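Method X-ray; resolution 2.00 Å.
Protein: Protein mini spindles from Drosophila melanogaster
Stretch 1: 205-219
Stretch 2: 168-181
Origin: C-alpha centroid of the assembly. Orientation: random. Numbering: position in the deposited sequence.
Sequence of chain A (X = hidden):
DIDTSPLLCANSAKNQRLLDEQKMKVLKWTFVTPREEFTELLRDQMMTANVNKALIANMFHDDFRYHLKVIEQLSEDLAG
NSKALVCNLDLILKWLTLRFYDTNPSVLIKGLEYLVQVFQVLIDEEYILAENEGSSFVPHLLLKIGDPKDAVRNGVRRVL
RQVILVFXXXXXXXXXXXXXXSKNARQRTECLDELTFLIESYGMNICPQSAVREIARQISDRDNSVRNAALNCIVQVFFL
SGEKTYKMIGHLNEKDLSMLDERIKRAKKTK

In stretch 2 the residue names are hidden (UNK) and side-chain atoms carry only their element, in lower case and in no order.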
# COMPACT_ATOMS: atom_id res chain seq x y z
N ASN A 205 -0.14 4.21 20.56
CA ASN A 205 1.15 3.56 20.38
C ASN A 205 1.64 3.66 18.93
O ASN A 205 2.84 3.62 18.67
CB ASN A 205 1.09 2.08 20.79
CG ASN A 205 1.08 1.87 22.30
OD1 ASN A 205 0.93 2.82 23.07
ND2 ASN A 205 1.23 0.61 22.72
N ILE A 206 0.70 3.78 17.99
CA ILE A 206 1.06 3.78 16.56
C ILE A 206 1.39 5.18 16.07
O ILE A 206 1.88 5.37 14.95
CB ILE A 206 -0.08 3.20 15.71
CG1 ILE A 206 0.46 2.63 14.40
CG2 ILE A 206 -1.18 4.24 15.47
CD1 ILE A 206 -0.58 1.87 13.59
N CYS A 207 1.12 6.17 16.92
CA CYS A 207 1.19 7.54 16.47
C CYS A 207 2.07 8.40 17.37
O CYS A 207 1.60 8.90 18.38
CB CYS A 207 -0.22 8.13 16.39
SG CYS A 207 -0.31 9.80 15.76
N PRO A 208 3.36 8.55 17.02
CA PRO A 208 4.20 9.39 17.88
C PRO A 208 3.84 10.88 17.80
O PRO A 208 3.07 11.30 16.93
CB PRO A 208 5.61 9.12 17.35
CG PRO A 208 5.42 8.65 15.97
CD PRO A 208 4.13 7.89 15.96
N GLN A 209 4.38 11.66 18.73
CA GLN A 209 4.07 13.08 18.84
C GLN A 209 4.43 13.82 17.56
O GLN A 209 3.75 14.76 17.16
CB GLN A 209 4.82 13.70 20.03
CG GLN A 209 4.67 15.21 20.16
CD GLN A 209 5.31 15.78 21.42
OE1 GLN A 209 5.43 15.10 22.44
NE2 GLN A 209 5.74 17.04 21.33
N SER A 210 5.49 13.37 16.90
CA SER A 210 5.92 13.99 15.65
C SER A 210 4.91 13.79 14.52
O SER A 210 4.73 14.68 13.68
CB SER A 210 7.27 13.43 15.24
OG SER A 210 7.17 12.04 15.01
N ALA A 211 4.25 12.64 14.51
CA ALA A 211 3.23 12.40 13.50
C ALA A 211 2.03 13.30 13.76
O ALA A 211 1.45 13.85 12.83
CB ALA A 211 2.82 10.93 13.48
N VAL A 212 1.67 13.45 15.03
CA VAL A 212 0.58 14.34 15.41
C VAL A 212 0.81 15.76 14.89
O VAL A 212 -0.10 16.40 14.37
CB VAL A 212 0.40 14.40 16.93
CG1 VAL A 212 -0.69 15.39 17.28
CG2 VAL A 212 0.08 13.01 17.49
N ARG A 213 2.03 16.24 15.08
CA ARG A 213 2.48 17.54 14.59
C ARG A 213 2.21 17.65 13.09
O ARG A 213 1.52 18.56 12.62
CB ARG A 213 3.98 17.69 14.87
CG ARG A 213 4.52 19.10 14.92
CD ARG A 213 5.82 19.11 15.75
NE ARG A 213 5.83 18.10 16.81
CZ ARG A 213 6.81 17.22 17.01
NH1 ARG A 213 7.88 17.19 16.22
NH2 ARG A 213 6.72 16.35 18.02
N GLU A 214 2.77 16.68 12.38
CA GLU A 214 2.64 16.54 10.94
C GLU A 214 1.18 16.55 10.49
O GLU A 214 0.81 17.26 9.56
CB GLU A 214 3.34 15.25 10.51
CG GLU A 214 3.60 15.12 9.02
CD GLU A 214 4.45 16.25 8.48
OE1 GLU A 214 5.30 16.77 9.25
OE2 GLU A 214 4.26 16.62 7.30
N ILE A 215 0.34 15.76 11.16
CA ILE A 215 -1.09 15.70 10.83
C ILE A 215 -1.75 17.07 11.00
O ILE A 215 -2.57 17.49 10.16
CB ILE A 215 -1.84 14.66 11.70
CG1 ILE A 215 -1.44 13.23 11.31
CG2 ILE A 215 -3.35 14.84 11.56
CD1 ILE A 215 -1.67 12.18 12.43
N ALA A 216 -1.39 17.76 12.08
CA ALA A 216 -2.02 19.04 12.41
C ALA A 216 -1.72 20.13 11.37
O ALA A 216 -2.58 20.98 11.08
CB ALA A 216 -1.59 19.50 13.81
N ARG A 217 -0.53 20.09 10.79
CA ARG A 217 -0.15 21.01 9.72
C ARG A 217 -1.16 21.02 8.57
O ARG A 217 -1.36 22.04 7.91
CB ARG A 217 1.23 20.65 9.17
CG ARG A 217 2.39 21.04 10.06
CD ARG A 217 3.71 20.63 9.44
NE ARG A 217 4.87 21.01 10.26
CZ ARG A 217 5.45 22.20 10.23
NH1 ARG A 217 4.99 23.15 9.41
NH2 ARG A 217 6.50 22.45 11.00
N GLN A 218 -1.82 19.88 8.35
CA GLN A 218 -2.76 19.73 7.24
C GLN A 218 -4.09 20.45 7.48
O GLN A 218 -4.93 20.54 6.58
CB GLN A 218 -3.03 18.24 6.98
CG GLN A 218 -1.78 17.45 6.67
CD GLN A 218 -1.16 17.86 5.35
OE1 GLN A 218 -1.88 18.13 4.39
NE2 GLN A 218 0.15 17.93 5.30
N ILE A 219 -4.29 20.96 8.69
CA ILE A 219 -5.55 21.61 9.01
C ILE A 219 -5.69 22.93 8.24
O ILE A 219 -6.79 23.31 7.84
CB ILE A 219 -5.68 21.84 10.53
CG1 ILE A 219 -5.89 20.50 11.23
CG2 ILE A 219 -6.85 22.76 10.83
CD1 ILE A 219 -5.94 20.58 12.75
N UNK A 168 4.33 -5.29 9.77
CA UNK A 168 4.22 -4.42 10.95
C UNK A 168 3.34 -3.17 10.77
O UNK A 168 3.56 -2.37 9.85
c UNK A 168 5.75 -5.58 9.45
c UNK A 168 5.67 -4.02 11.23
c UNK A 168 6.46 -5.20 10.73
N UNK A 169 2.35 -3.00 11.66
CA UNK A 169 1.41 -1.91 11.52
C UNK A 169 2.13 -0.59 11.73
O UNK A 169 1.77 0.39 11.11
c UNK A 169 0.52 -3.52 14.49
c UNK A 169 0.82 -3.71 15.85
c UNK A 169 0.76 -1.16 14.77
c UNK A 169 0.52 -2.25 13.94
c UNK A 169 0.18 -2.05 12.47
c UNK A 169 1.08 -2.62 16.67
c UNK A 169 1.05 -1.34 16.12
N UNK A 170 3.21 -0.57 12.51
CA UNK A 170 3.96 0.68 12.66
C UNK A 170 4.59 1.09 11.31
O UNK A 170 4.58 2.27 10.94
c UNK A 170 4.39 0.63 15.15
c UNK A 170 5.03 0.58 13.76
c UNK A 170 6.06 1.68 13.62
N UNK A 171 5.06 0.12 10.54
CA UNK A 171 5.64 0.42 9.23
C UNK A 171 4.58 0.93 8.25
O UNK A 171 4.82 1.87 7.52
n UNK A 171 10.51 -1.29 9.44
c UNK A 171 7.57 -1.22 9.47
c UNK A 171 9.69 -2.54 9.48
c UNK A 171 6.36 -0.80 8.65
c UNK A 171 8.34 -2.32 8.79
N UNK A 172 3.40 0.32 8.27
CA UNK A 172 2.30 0.78 7.42
C UNK A 172 1.89 2.20 7.79
O UNK A 172 1.68 3.05 6.90
c UNK A 172 -0.11 0.42 6.72
c UNK A 172 1.46 -1.55 6.98
c UNK A 172 1.08 -0.16 7.51
N UNK A 173 1.81 2.47 9.09
CA UNK A 173 1.51 3.82 9.56
C UNK A 173 2.49 4.81 8.94
O UNK A 173 2.06 5.85 8.43
c UNK A 173 0.40 7.77 12.60
c UNK A 173 1.56 3.91 11.10
c UNK A 173 1.15 5.27 11.63
c UNK A 173 -0.56 6.79 12.41
c UNK A 173 -0.18 5.55 11.91
c UNK A 173 1.72 7.50 12.32
c UNK A 173 2.09 6.26 11.85
N UNK A 174 3.78 4.48 8.99
CA UNK A 174 4.83 5.26 8.36
C UNK A 174 4.61 5.50 6.87
O UNK A 174 4.76 6.63 6.41
N UNK A 175 4.28 4.46 6.11
CA UNK A 175 4.00 4.64 4.67
C UNK A 175 2.78 5.52 4.39
O UNK A 175 2.78 6.31 3.45
c UNK A 175 6.18 3.07 3.15
c UNK A 175 7.51 1.11 3.52
c UNK A 175 5.26 1.24 4.36
c UNK A 175 5.11 2.51 3.84
c UNK A 175 6.45 0.54 4.21
c UNK A 175 7.38 2.37 2.99
o UNK A 175 8.69 0.43 3.34
c UNK A 175 3.81 3.28 4.00
N UNK A 176 1.75 5.38 5.21
CA UNK A 176 0.59 6.25 5.07
C UNK A 176 0.95 7.69 5.35
O UNK A 176 0.51 8.59 4.60
c UNK A 176 -1.03 4.44 5.62
c UNK A 176 -1.72 6.85 5.88
c UNK A 176 -0.56 5.83 6.01
N UNK A 177 1.74 7.91 6.40
CA UNK A 177 2.26 9.25 6.74
C UNK A 177 2.94 9.95 5.53
O UNK A 177 2.84 11.17 5.37
c UNK A 177 2.71 11.77 9.84
c UNK A 177 2.62 9.04 9.30
c UNK A 177 3.26 9.17 7.90
s UNK A 177 1.53 10.43 9.75
N UNK A 178 3.62 9.18 4.69
CA UNK A 178 4.33 9.75 3.53
C UNK A 178 3.36 10.37 2.56
O UNK A 178 3.69 11.32 1.85
o UNK A 178 7.63 10.25 3.07
o UNK A 178 7.59 9.56 5.16
c UNK A 178 7.28 9.43 3.95
c UNK A 178 6.39 8.26 3.56
c UNK A 178 5.17 8.70 2.80
N UNK A 179 2.13 9.85 2.57
CA UNK A 179 1.07 10.32 1.70
C UNK A 179 0.66 11.75 1.98
O UNK A 179 0.06 12.39 1.13
N UNK A 180 0.98 12.27 3.16
CA UNK A 180 0.65 13.67 3.45
C UNK A 180 1.46 14.65 2.58
O UNK A 180 1.10 15.81 2.47
c UNK A 180 0.16 13.15 5.98
c UNK A 180 -1.31 12.94 5.63
c UNK A 180 0.31 13.77 7.34
c UNK A 180 0.87 14.01 4.93
N UNK A 181 2.55 14.17 1.98
CA UNK A 181 3.42 15.02 1.17
C UNK A 181 3.00 15.08 -0.29
O UNK A 181 3.64 15.76 -1.09
c UNK A 181 7.35 13.60 4.02
c UNK A 181 6.84 13.87 2.61
c UNK A 181 4.87 14.53 1.24
n UNK A 181 8.69 12.94 4.00
c UNK A 181 5.47 14.53 2.63

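Position 168 has three side-chain carbons that close a ring onto the backbone N. They do not reach stretch 1. This is Pro168, at the N-cap position right before the helix.

Position 169 has one carbon followed by a ring of six carbons, with no oxygen. The ring edge meets Ile206. This is Phe169; its CD1 lies 3.5 Å from Ile206 CD1.

Position 170 has three carbons, one carrying the other two. It flanks Ile206. This is Val170, with CG2 4.5 Å from Ile206 CG1.

Position 171 has four carbons in a row ending in nitrogen, out of reach of stretch 1. It is Lys171.

Position 172 again has one carbon carrying two. It is buried but does not touch stretch 1. It is Val172.

Position 173 has one carbon and a plain six-carbon ring. Its CA-to-CB bond points toward stretch 1, and its atoms meet Ile206, Cys207, Pro208 and Ala211. It is Phe173. Ile206 O sits over one ring face, 3.2 Å from Phe173 CD2. Ala211 CB approaches the ring edge, 3.8 Å from Phe173 CE2. Cys207 SG comes in obliquely, 3.8 Å from Phe173 CZ.

Position 174 has no side-chain atoms. It is Gly174.

Position 175 has one carbon and a six-carbon ring bearing one oxygen. It is far from stretch 1. It is Tyr175.

Position 176 has one carbon carrying two, also out of reach. It is Val176.

Position 177 has two carbons, a sulfur and a last carbon, unbranched. They meet Ala211, Glu214 and Ile215. It is Met177. Its CE lies 3.7 Å from Ala211 CB and 3.6 Å from Glu214 CG.

Position 178 has three carbons, the third carrying two oxygens. It makes no contact with stretch 1. It is Glu178.

Position 179 has no side-chain atoms. It is Gly179.

Position 180 has four carbons, forked at the second. They meet Glu214, Ile215 and Gln218. It is Leu180. Its CD1 lies 3.9 Å from Glu214 CG and 4.2 Å from Ile215 CA.

Position 181 has four carbons in a row ending in nitrogen. They stay beyond contact range of stretch 1. It is Lys181; its NZ forms a salt bridge with Glu178 OE1 at 3.0 Å.

The two helices run in similar directions, 27° apart. No hydrogen bond or salt bridge joins the stretches. The contact is mainly apolar packing. Phe173, Met177 and Leu180, four and then three residues apart, each have a CA-to-CB bond toward stretch 1. Ile206 packs at the start, Ala211 CB touches both Phe173 and Met177, and Glu214 contributes its aliphatic CG.

Stretch 2 (168-181) PFVKVFGYVMEGLK
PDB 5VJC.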